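Local coordinates for DNA mismatch repair protein MutS (Thermus aquaticus, PDB 1EWQ), which binds mismatched DNA, has a weak ATPase activity and takes part in the repair of DNA mismatches, at residues 289-294 against 528-533; 276-281 against 537-542; 557-562 against 596-601; 284-289 against 332-337. All coordinates share one frame; numbering follows the deposited sequence.

Overall arrangement
Contacts 1, 2 and 4 gather round helices 282-293 and 514-540. Contacts 1 and 4 share helix 282-293, with centres 12 Å apart; contacts 1 and 2 share helix 514-540, with centres 10 Å apart, and the Asp528 carboxylate of contact 1 binds the loop 276-281 of contact 2. Contact 2 meets contact 4 through the Asp277-Arg285 salt bridge. It also touches contact 3, their centres 14 Å apart, where Arg557 takes the carbonyl oxygens of Tyr540 and Gly541. Contact 3 lies nearest the predicted ATP site, the His558 side chain being about 8 Å from that of Ser590. The nearest atoms of all four contacts are about 26 to 41 Å from the bound DNA.

Contact 1 (289-294 against 528-533)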
# COMPACT_ATOMS: atom_id res chain seq x y z
N GLN C 289 -18.32 2.20 19.75
CA GLN C 289 -17.30 3.14 19.33
C GLN C 289 -17.67 4.54 19.79
O GLN C 289 -16.81 5.33 20.19
CB GLN C 289 -17.11 3.10 17.82
CG GLN C 289 -16.03 4.06 17.36
CD GLN C 289 -15.49 3.73 15.98
OE1 GLN C 289 -16.26 3.52 15.04
NE2 GLN C 289 -14.17 3.71 15.84
N SER C 290 -18.96 4.85 19.75
CA SER C 290 -19.45 6.16 20.15
C SER C 290 -19.19 6.39 21.64
O SER C 290 -18.86 7.51 22.06
CB SER C 290 -20.94 6.26 19.87
OG SER C 290 -21.41 7.57 20.11
N TRP C 291 -19.35 5.33 22.44
CA TRP C 291 -19.14 5.40 23.88
C TRP C 291 -17.66 5.59 24.16
O TRP C 291 -17.28 6.36 25.04
CB TRP C 291 -19.65 4.12 24.56
CG TRP C 291 -21.17 4.03 24.64
CD1 TRP C 291 -22.08 4.89 24.08
CD2 TRP C 291 -21.93 3.02 25.31
NE1 TRP C 291 -23.36 4.48 24.37
CE2 TRP C 291 -23.30 3.33 25.12
CE3 TRP C 291 -21.60 1.88 26.06
CZ2 TRP C 291 -24.33 2.55 25.65
CZ3 TRP C 291 -22.62 1.10 26.59
CH2 TRP C 291 -23.97 1.44 26.38
N LEU C 292 -16.81 4.88 23.43
CA LEU C 292 -15.37 5.02 23.61
C LEU C 292 -14.91 6.42 23.17
O LEU C 292 -14.01 7.00 23.76
CB LEU C 292 -14.61 3.95 22.82
CG LEU C 292 -14.51 2.56 23.46
CD1 LEU C 292 -13.96 1.57 22.43
CD2 LEU C 292 -13.61 2.60 24.68
N ARG C 293 -15.53 6.95 22.11
CA ARG C 293 -15.16 8.28 21.61
C ARG C 293 -15.39 9.35 22.69
O ARG C 293 -14.58 10.27 22.85
CB ARG C 293 -16.01 8.64 20.37
CG ARG C 293 -15.26 9.45 19.31
CD ARG C 293 -16.19 10.25 18.40
NE ARG C 293 -17.30 9.47 17.83
CZ ARG C 293 -17.14 8.37 17.11
NH1 ARG C 293 -15.92 7.90 16.89
NH2 ARG C 293 -18.20 7.75 16.61
N HIS C 294 -16.49 9.22 23.43
CA HIS C 294 -16.83 10.17 24.49
C HIS C 294 -17.22 9.48 25.80
O HIS C 294 -18.41 9.27 26.06
CB HIS C 294 -18.00 11.05 24.04
CG HIS C 294 -17.68 11.92 22.86
ND1 HIS C 294 -17.12 13.17 22.99
CD2 HIS C 294 -17.81 11.70 21.54
CE1 HIS C 294 -16.92 13.69 21.80
NE2 HIS C 294 -17.33 12.82 20.90
N ASP C 528 -26.76 -5.31 22.43
CA ASP C 528 -25.62 -5.95 21.77
C ASP C 528 -24.34 -5.55 22.51
O ASP C 528 -23.48 -6.40 22.78
CB ASP C 528 -25.58 -5.53 20.28
CG ASP C 528 -24.44 -6.19 19.49
OD1 ASP C 528 -23.98 -7.30 19.86
OD2 ASP C 528 -24.01 -5.61 18.46
N VAL C 529 -24.24 -4.27 22.86
CA VAL C 529 -23.07 -3.76 23.57
C VAL C 529 -22.91 -4.31 24.99
O VAL C 529 -21.83 -4.76 25.38
CB VAL C 529 -23.09 -2.22 23.61
CG1 VAL C 529 -22.00 -1.70 24.53
CG2 VAL C 529 -22.86 -1.67 22.19
N TYR C 530 -23.99 -4.29 25.76
CA TYR C 530 -23.95 -4.81 27.12
C TYR C 530 -23.57 -6.29 27.15
O TYR C 530 -22.73 -6.70 27.95
CB TYR C 530 -25.31 -4.61 27.78
CG TYR C 530 -25.69 -3.16 28.00
CD1 TYR C 530 -26.98 -2.71 27.72
CD2 TYR C 530 -24.77 -2.25 28.53
CE1 TYR C 530 -27.35 -1.38 27.97
CE2 TYR C 530 -25.13 -0.93 28.80
CZ TYR C 530 -26.42 -0.50 28.52
OH TYR C 530 -26.78 0.80 28.80
N ALA C 531 -24.18 -7.08 26.28
CA ALA C 531 -23.88 -8.51 26.22
C ALA C 531 -22.43 -8.71 25.77
O ALA C 531 -21.73 -9.61 26.26
CB ALA C 531 -24.84 -9.22 25.27
N ALA C 532 -21.98 -7.86 24.85
CA ALA C 532 -20.61 -7.93 24.34
C ALA C 532 -19.57 -7.59 25.41
O ALA C 532 -18.53 -8.25 25.51
CB ALA C 532 -20.45 -7.00 23.15
N LEU C 533 -19.83 -6.55 26.19
CA LEU C 533 -18.90 -6.16 27.24
C LEU C 533 -18.88 -7.23 28.32
O LEU C 533 -17.85 -7.45 28.97
CB LEU C 533 -19.30 -4.81 27.85
CG LEU C 533 -19.17 -3.60 26.91
CD1 LEU C 533 -19.69 -2.34 27.57
CD2 LEU C 533 -17.71 -3.41 26.53
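The side chains of Trp291 and Tyr530 cross at about a right angle, and their rings form an oblique pair, the planes inclined at 51°. The six-membered ring of the indole leads: its far corner CH2 lies 3.6 Å from Tyr530 CE2, and CE2 sits at the indole edge, near its plane. The next indole carbon, CZ3, is 3.5 Å from Val529 CG1, a methyl that approaches obliquely. Trp291 CG stands anti to its carbonyl carbon (chi1 -73°), which carries the indole off helix 282-293 toward helix 514-540; Val529 holds CG1 anti to its own backbone N (chi1 171°) and so presents that methyl to the ring. Valine and tyrosine, adjacent on helix 514-540, thus receive one end of the indole together. Around them, Arg305 of helix 299-314 makes a cation-pi contact with Trp291 and also touches Tyr530, whose hydroxyl is hydrogen-bonded to Glu526. No hydrogen bond joins the two segments themselves. Across these segments the contact therefore rests on apolar packing, carbon against carbon, while the phenol's polar end is satisfied within its own helix.

Contact 2 (276-281 against 537-542); sequences LDETRT and AVRYGY
Glu278 sets its carboxylate against the edge of the Arg539 guanidinium and near the hydroxyl end of the Tyr540 ring. The carboxylate and guanidinium planes are 36° apart, whereas the carboxylate and phenol planes stand almost perpendicular, at 81°. One face of the Tyr540 ring carries Arg539 CB near its rim, and a water lies at the ring's edge, in its plane. Arg539 NH1 reaches both carboxylate oxygens: it is 2.9 Å from Glu278 OE1 in a salt bridge, and donates a weak, bent hydrogen bond (146°) to Glu278 OE2 at 3.1 Å. The arginine chain runs out with CG anti to the backbone N, then bends at chi3, and NH1 meets the carboxylate from the guanidinium edge. Glu278 OE2 has a further task, accepting from the water at 2.8 Å; the same water accepts a hydrogen bond from Tyr540 OH at 3.0 Å, linking the phenol to the carboxylate. With an alanine in place of Glu278 the carboxylate is gone, and the Arg539 charge would probably lose its mate here while the water kept by Tyr540 lost its acceptor. This is a surface contact, joining the loop between helices 272-276 and 282-293 to the last turn of helix 514-540. Thr281 N-caps helix 282-293 by accepting from Gly284 N, and Arg557, just past strand 551-556, binds the carbonyl oxygens of Tyr540 and Gly541.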
# COMPACT_ATOMS: atom_id res chain seq x y z
N LEU C 276 -11.71 -5.03 22.91
CA LEU C 276 -12.97 -4.81 23.61
C LEU C 276 -14.19 -5.24 22.82
O LEU C 276 -15.15 -5.77 23.40
CB LEU C 276 -13.11 -3.32 23.92
CG LEU C 276 -13.50 -2.86 25.33
CD1 LEU C 276 -14.24 -1.52 25.22
CD2 LEU C 276 -14.36 -3.89 26.02
N ASP C 277 -14.15 -5.03 21.52
CA ASP C 277 -15.29 -5.31 20.66
C ASP C 277 -15.62 -6.74 20.24
O ASP C 277 -14.94 -7.33 19.40
CB ASP C 277 -15.20 -4.43 19.42
CG ASP C 277 -16.41 -4.57 18.53
OD1 ASP C 277 -17.53 -4.50 19.07
OD2 ASP C 277 -16.24 -4.73 17.31
N GLU C 278 -16.68 -7.28 20.82
CA GLU C 278 -17.16 -8.62 20.49
C GLU C 278 -18.63 -8.46 20.12
O GLU C 278 -19.45 -9.37 20.26
CB GLU C 278 -17.03 -9.56 21.68
CG GLU C 278 -15.63 -9.62 22.25
CD GLU C 278 -15.39 -10.89 23.04
OE1 GLU C 278 -16.38 -11.55 23.44
OE2 GLU C 278 -14.20 -11.23 23.27
N THR C 279 -18.94 -7.25 19.65
CA THR C 279 -20.29 -6.90 19.25
C THR C 279 -20.77 -7.78 18.09
O THR C 279 -19.99 -8.20 17.25
CB THR C 279 -20.34 -5.41 18.84
OG1 THR C 279 -21.70 -5.01 18.65
CG2 THR C 279 -19.59 -5.17 17.56
N ARG C 280 -22.07 -8.06 18.06
CA ARG C 280 -22.63 -8.91 17.01
C ARG C 280 -23.24 -8.15 15.82
O ARG C 280 -23.29 -8.68 14.72
CB ARG C 280 -23.66 -9.86 17.62
CG ARG C 280 -23.01 -11.00 18.42
CD ARG C 280 -22.18 -11.86 17.48
NE ARG C 280 -21.25 -12.76 18.15
CZ ARG C 280 -21.55 -14.00 18.55
NH1 ARG C 280 -22.77 -14.49 18.35
NH2 ARG C 280 -20.62 -14.75 19.12
N THR C 281 -23.67 -6.92 16.04
CA THR C 281 -24.27 -6.12 14.97
C THR C 281 -23.49 -4.83 14.67
O THR C 281 -22.72 -4.36 15.50
CB THR C 281 -25.69 -5.73 15.33
OG1 THR C 281 -25.65 -4.84 16.46
CG2 THR C 281 -26.51 -6.95 15.70
N ALA C 537 -15.69 -9.44 29.49
CA ALA C 537 -15.43 -9.49 30.92
C ALA C 537 -15.28 -10.95 31.40
O ALA C 537 -14.37 -11.26 32.17
CB ALA C 537 -16.55 -8.79 31.68
N VAL C 538 -16.16 -11.83 30.93
CA VAL C 538 -16.10 -13.23 31.34
C VAL C 538 -14.88 -13.93 30.75
O VAL C 538 -14.18 -14.66 31.45
CB VAL C 538 -17.37 -14.01 30.92
CG1 VAL C 538 -17.20 -15.49 31.25
CG2 VAL C 538 -18.57 -13.47 31.66
N ARG C 539 -14.61 -13.67 29.48
CA ARG C 539 -13.49 -14.30 28.79
C ARG C 539 -12.09 -13.91 29.26
O ARG C 539 -11.18 -14.75 29.27
CB ARG C 539 -13.61 -14.02 27.28
CG ARG C 539 -12.40 -14.45 26.47
CD ARG C 539 -12.73 -14.44 24.98
NE ARG C 539 -13.64 -15.53 24.64
CZ ARG C 539 -14.80 -15.38 24.00
NH1 ARG C 539 -15.21 -14.18 23.62
NH2 ARG C 539 -15.55 -16.45 23.75
N TYR C 540 -11.91 -12.65 29.64
CA TYR C 540 -10.60 -12.17 30.05
C TYR C 540 -10.49 -11.91 31.54
O TYR C 540 -9.47 -11.42 32.02
CB TYR C 540 -10.28 -10.89 29.27
CG TYR C 540 -10.30 -11.08 27.77
CD1 TYR C 540 -10.89 -10.14 26.93
CD2 TYR C 540 -9.74 -12.22 27.19
CE1 TYR C 540 -10.93 -10.33 25.54
CE2 TYR C 540 -9.77 -12.42 25.81
CZ TYR C 540 -10.37 -11.48 24.99
OH TYR C 540 -10.42 -11.69 23.63
N GLY C 541 -11.55 -12.25 32.28
CA GLY C 541 -11.54 -12.06 33.72
C GLY C 541 -11.42 -10.62 34.18
O GLY C 541 -10.44 -10.26 34.84
N TYR C 542 -12.41 -9.79 33.82
CA TYR C 542 -12.45 -8.37 34.21
C TYR C 542 -13.41 -8.22 35.39
O TYR C 542 -14.27 -9.07 35.62
CB TYR C 542 -12.98 -7.48 33.08
CG TYR C 542 -12.10 -7.32 31.87
CD1 TYR C 542 -10.82 -7.89 31.81
CD2 TYR C 542 -12.54 -6.57 30.78
CE1 TYR C 542 -10.01 -7.71 30.68
CE2 TYR C 542 -11.74 -6.38 29.65
CZ TYR C 542 -10.48 -6.96 29.61
OH TYR C 542 -9.71 -6.76 28.50
O HOH W 1 -12.07 -9.80 22.04

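Contact 3 (557-562 against 596-601); sequences RHPVVE and TALIAL
His558 and Pro559 lean on Leu598 of helix 589-603, the helix that follows the P-loop (Walker A motif) of the MutS ATPase domain, a loop whose residues Gly583 to Ser590 are predicted to bind ATP. The segment 557-562 belongs to the loop between strands 551-556 and 570-574, so the contact ties the mixed sheet that holds these two strands to the P-loop helix, about two turns beyond Ser590; the side chains of His558 and Ser590 are about 8 Å apart. Leu598 points its CG anti to its carbonyl carbon (chi1 -68°), and this sends CD1 out over one face of the imidazole. The methyl lies 3.5 Å from the ring centroid and 27° off the normal, a CH-pi contact shifted to the CE1-NE2 side, with His558 CE1 and Leu598 CD1 3.3 Å apart. Val561 CG2 lies over the opposite face near the rim, so the imidazole is sandwiched between two aliphatic methyls. Pro559 adds its ring beside the same leucine, Pro559 CG coming to 3.8 Å from Leu598 CD1 while CB of Leu598 lies alongside. From the next residue of the helix, Ile599 CD1 reaches toward the backbone N of Arg557 at 4.3 Å. The rotation of the imidazole is probably held at its edge, where Val560 N donates to His558 ND1 at 3.0 Å, only 6° out of the ring plane.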
# COMPACT_ATOMS: atom_id res chain seq x y z
N ARG C 557 -3.89 -4.76 34.81
CA ARG C 557 -3.08 -5.18 33.68
C ARG C 557 -3.49 -4.42 32.42
O ARG C 557 -4.64 -3.97 32.30
CB ARG C 557 -3.25 -6.67 33.41
CG ARG C 557 -3.82 -7.47 34.57
CD ARG C 557 -4.73 -8.53 34.01
NE ARG C 557 -5.94 -8.66 34.78
CZ ARG C 557 -7.08 -9.14 34.30
NH1 ARG C 557 -7.16 -9.54 33.04
NH2 ARG C 557 -8.12 -9.26 35.09
N HIS C 558 -2.56 -4.29 31.48
CA HIS C 558 -2.84 -3.61 30.22
C HIS C 558 -3.74 -4.58 29.45
O HIS C 558 -3.32 -5.68 29.09
CB HIS C 558 -1.54 -3.36 29.45
CG HIS C 558 -1.71 -2.46 28.26
ND1 HIS C 558 -2.54 -2.78 27.21
CD2 HIS C 558 -1.15 -1.27 27.96
CE1 HIS C 558 -2.48 -1.82 26.30
NE2 HIS C 558 -1.65 -0.89 26.73
N PRO C 559 -5.00 -4.19 29.20
CA PRO C 559 -5.97 -5.03 28.48
C PRO C 559 -5.56 -5.50 27.09
O PRO C 559 -6.08 -6.49 26.59
CB PRO C 559 -7.23 -4.16 28.45
CG PRO C 559 -6.66 -2.75 28.42
CD PRO C 559 -5.56 -2.84 29.46
N VAL C 560 -4.62 -4.79 26.46
CA VAL C 560 -4.18 -5.17 25.13
C VAL C 560 -2.90 -6.00 25.14
O VAL C 560 -2.82 -7.03 24.48
CB VAL C 560 -3.98 -3.93 24.24
CG1 VAL C 560 -3.52 -4.36 22.86
CG2 VAL C 560 -5.29 -3.15 24.14
N VAL C 561 -1.91 -5.55 25.89
CA VAL C 561 -0.64 -6.25 26.00
C VAL C 561 -0.84 -7.67 26.54
O VAL C 561 -0.31 -8.62 25.98
CB VAL C 561 0.35 -5.51 26.93
CG1 VAL C 561 1.59 -6.35 27.17
CG2 VAL C 561 0.71 -4.16 26.32
N GLU C 562 -1.61 -7.80 27.61
CA GLU C 562 -1.85 -9.12 28.19
C GLU C 562 -2.50 -10.07 27.20
O GLU C 562 -2.49 -11.28 27.39
CB GLU C 562 -2.74 -9.01 29.43
CG GLU C 562 -4.21 -8.68 29.15
CD GLU C 562 -5.09 -8.88 30.38
OE1 GLU C 562 -6.31 -8.60 30.31
OE2 GLU C 562 -4.55 -9.32 31.42
N THR C 596 -3.07 2.13 33.24
CA THR C 596 -3.82 2.97 34.17
C THR C 596 -4.87 3.76 33.40
O THR C 596 -6.04 3.79 33.78
CB THR C 596 -2.88 3.94 34.90
OG1 THR C 596 -1.91 3.20 35.64
CG2 THR C 596 -3.66 4.84 35.84
N ALA C 597 -4.45 4.39 32.31
CA ALA C 597 -5.36 5.17 31.48
C ALA C 597 -6.44 4.28 30.87
O ALA C 597 -7.62 4.66 30.80
CB ALA C 597 -4.58 5.88 30.37
N LEU C 598 -6.05 3.09 30.43
CA LEU C 598 -7.03 2.20 29.82
C LEU C 598 -8.08 1.70 30.81
O LEU C 598 -9.26 1.63 30.48
CB LEU C 598 -6.33 1.02 29.13
CG LEU C 598 -5.54 1.47 27.89
CD1 LEU C 598 -4.71 0.31 27.35
CD2 LEU C 598 -6.50 2.01 26.85
N ILE C 599 -7.65 1.37 32.02
CA ILE C 599 -8.60 0.91 33.03
C ILE C 599 -9.62 2.02 33.30
O ILE C 599 -10.83 1.76 33.37
CB ILE C 599 -7.87 0.53 34.34
CG1 ILE C 599 -7.08 -0.77 34.12
CG2 ILE C 599 -8.87 0.39 35.49
CD1 ILE C 599 -6.12 -1.08 35.25
N ALA C 600 -9.13 3.25 33.43
CA ALA C 600 -9.98 4.42 33.67
C ALA C 600 -10.89 4.65 32.47
O ALA C 600 -12.08 4.96 32.62
CB ALA C 600 -9.12 5.65 33.91
N LEU C 601 -10.34 4.48 31.28
CA LEU C 601 -11.11 4.67 30.05
C LEU C 601 -12.26 3.67 29.98
O LEU C 601 -13.39 4.03 29.67
CB LEU C 601 -10.21 4.50 28.83
CG LEU C 601 -10.85 4.56 27.44
CD1 LEU C 601 -11.87 5.69 27.35
CD2 LEU C 601 -9.74 4.76 26.41

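Contact 4 (284-289 against 332-337); sequences GRRLLQ and LERLAT
Arg286 reaches from helix 282-293 to Glu333 and Arg334 at the start of helix 332-340, and its guanidinium makes the whole contact. The tight part is a salt bridge: Arg286 NH2 donates to Glu333 OE1 at 3.0 Å, a fairly straight bond (162°) that leaves close to the guanidinium plane but meets the oxygen on its anti side, 28° out of the carboxylate plane. Arg286 CG is anti to the carbonyl carbon (chi1 -72°) and the chain bends at chi3, turning the flat group so that its edge faces the acid. At that edge the packing gives way to a water, which accepts from Arg286 NE at 2.8 Å and donates to Glu333 OE1 at 2.7 Å, an indirect, water-mediated link on the side of the partly exposed Glu333. On the other side Arg286 NH1 lies 3.4 Å above the plane of the Arg334 guanidinium, over its centre. Arg334 is held flat below it by Ser151 OG and the carbonyl oxygens of Pro128 and Glu130, while Arg286 NH1 also pairs with Asp331 and the Arg129 carbonyl. A leucine in place of Arg286 has no donor for this cluster, and Glu333 and Asp331 would probably lose their cationic partner, with the bridging water losing one of its ties. The close approach of the Arg286 and Arg334 guanidinium groups is probably offset by Glu333 and Asp331, which place opposite charge beside Arg286, so that its buried guanidinium is likely to remain ionised.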
# COMPACT_ATOMS: atom_id res chain seq x y z
N GLY C 284 -24.39 -1.97 16.95
CA GLY C 284 -23.75 -2.21 18.24
C GLY C 284 -22.29 -1.80 18.19
O GLY C 284 -21.81 -1.14 19.10
N ARG C 285 -21.57 -2.20 17.15
CA ARG C 285 -20.16 -1.81 17.05
C ARG C 285 -20.07 -0.28 17.02
O ARG C 285 -19.18 0.30 17.64
CB ARG C 285 -19.51 -2.37 15.78
CG ARG C 285 -18.07 -1.93 15.62
CD ARG C 285 -17.38 -2.59 14.43
NE ARG C 285 -17.29 -4.04 14.61
CZ ARG C 285 -16.82 -4.89 13.69
NH1 ARG C 285 -16.38 -4.45 12.52
NH2 ARG C 285 -16.82 -6.18 13.95
N ARG C 286 -21.00 0.35 16.30
CA ARG C 286 -21.01 1.81 16.20
C ARG C 286 -21.33 2.46 17.56
O ARG C 286 -20.69 3.45 17.94
CB ARG C 286 -22.02 2.28 15.15
CG ARG C 286 -21.59 2.02 13.68
CD ARG C 286 -22.43 2.85 12.68
NE ARG C 286 -23.84 2.50 12.72
CZ ARG C 286 -24.38 1.53 11.99
NH1 ARG C 286 -23.63 0.82 11.15
NH2 ARG C 286 -25.67 1.23 12.12
N LEU C 287 -22.30 1.91 18.28
CA LEU C 287 -22.64 2.45 19.59
C LEU C 287 -21.44 2.33 20.54
O LEU C 287 -21.12 3.27 21.26
CB LEU C 287 -23.83 1.71 20.19
CG LEU C 287 -24.26 2.24 21.56
CD1 LEU C 287 -24.89 3.63 21.36
CD2 LEU C 287 -25.27 1.28 22.21
N LEU C 288 -20.78 1.17 20.52
CA LEU C 288 -19.62 0.98 21.40
C LEU C 288 -18.53 1.98 21.04
O LEU C 288 -17.89 2.55 21.90
CB LEU C 288 -19.08 -0.46 21.29
CG LEU C 288 -17.85 -0.76 22.16
CD1 LEU C 288 -18.07 -0.24 23.58
CD2 LEU C 288 -17.58 -2.27 22.17
N GLN C 289 -18.32 2.20 19.75
CA GLN C 289 -17.30 3.14 19.33
C GLN C 289 -17.67 4.54 19.79
O GLN C 289 -16.81 5.33 20.19
CB GLN C 289 -17.11 3.10 17.82
CG GLN C 289 -16.03 4.06 17.36
CD GLN C 289 -15.49 3.73 15.98
OE1 GLN C 289 -16.26 3.52 15.04
NE2 GLN C 289 -14.17 3.71 15.84
N LEU C 332 -30.46 -2.80 10.82
CA LEU C 332 -31.77 -2.20 10.61
C LEU C 332 -31.80 -0.67 10.55
O LEU C 332 -32.75 -0.08 10.02
CB LEU C 332 -32.74 -2.70 11.68
CG LEU C 332 -33.38 -4.07 11.40
CD1 LEU C 332 -32.31 -5.07 10.99
CD2 LEU C 332 -34.13 -4.53 12.64
N GLU C 333 -30.76 -0.04 11.08
CA GLU C 333 -30.67 1.41 11.05
C GLU C 333 -30.32 1.87 9.63
O GLU C 333 -30.97 2.78 9.09
CB GLU C 333 -29.62 1.88 12.06
CG GLU C 333 -29.27 3.36 11.95
CD GLU C 333 -28.42 3.84 13.12
OE1 GLU C 333 -27.52 3.10 13.56
OE2 GLU C 333 -28.65 4.98 13.58
N ARG C 334 -29.32 1.24 9.01
CA ARG C 334 -28.95 1.60 7.64
C ARG C 334 -30.01 1.12 6.64
O ARG C 334 -30.19 1.69 5.57
CB ARG C 334 -27.58 1.02 7.28
CG ARG C 334 -26.45 1.91 7.74
CD ARG C 334 -25.09 1.34 7.42
NE ARG C 334 -24.04 2.26 7.86
CZ ARG C 334 -22.76 1.94 8.00
NH1 ARG C 334 -22.36 0.70 7.75
NH2 ARG C 334 -21.88 2.85 8.38
N LEU C 335 -30.72 0.06 7.02
CA LEU C 335 -31.78 -0.50 6.19
C LEU C 335 -32.96 0.48 6.19
O LEU C 335 -33.59 0.73 5.16
CB LEU C 335 -32.18 -1.86 6.76
CG LEU C 335 -32.82 -2.91 5.84
CD1 LEU C 335 -34.20 -2.44 5.36
CD2 LEU C 335 -31.89 -3.15 4.66
N ALA C 336 -33.24 1.06 7.35
CA ALA C 336 -34.32 2.03 7.48
C ALA C 336 -34.05 3.24 6.59
O ALA C 336 -34.96 3.72 5.89
CB ALA C 336 -34.45 2.47 8.94
N THR C 337 -32.81 3.72 6.61
CA THR C 337 -32.38 4.87 5.82
C THR C 337 -32.53 4.62 4.32
O THR C 337 -33.00 5.49 3.58
CB THR C 337 -30.89 5.24 6.11
OG1 THR C 337 -30.73 5.50 7.52
CG2 THR C 337 -30.48 6.48 5.32
O HOH W 2 -25.19 4.16 14.46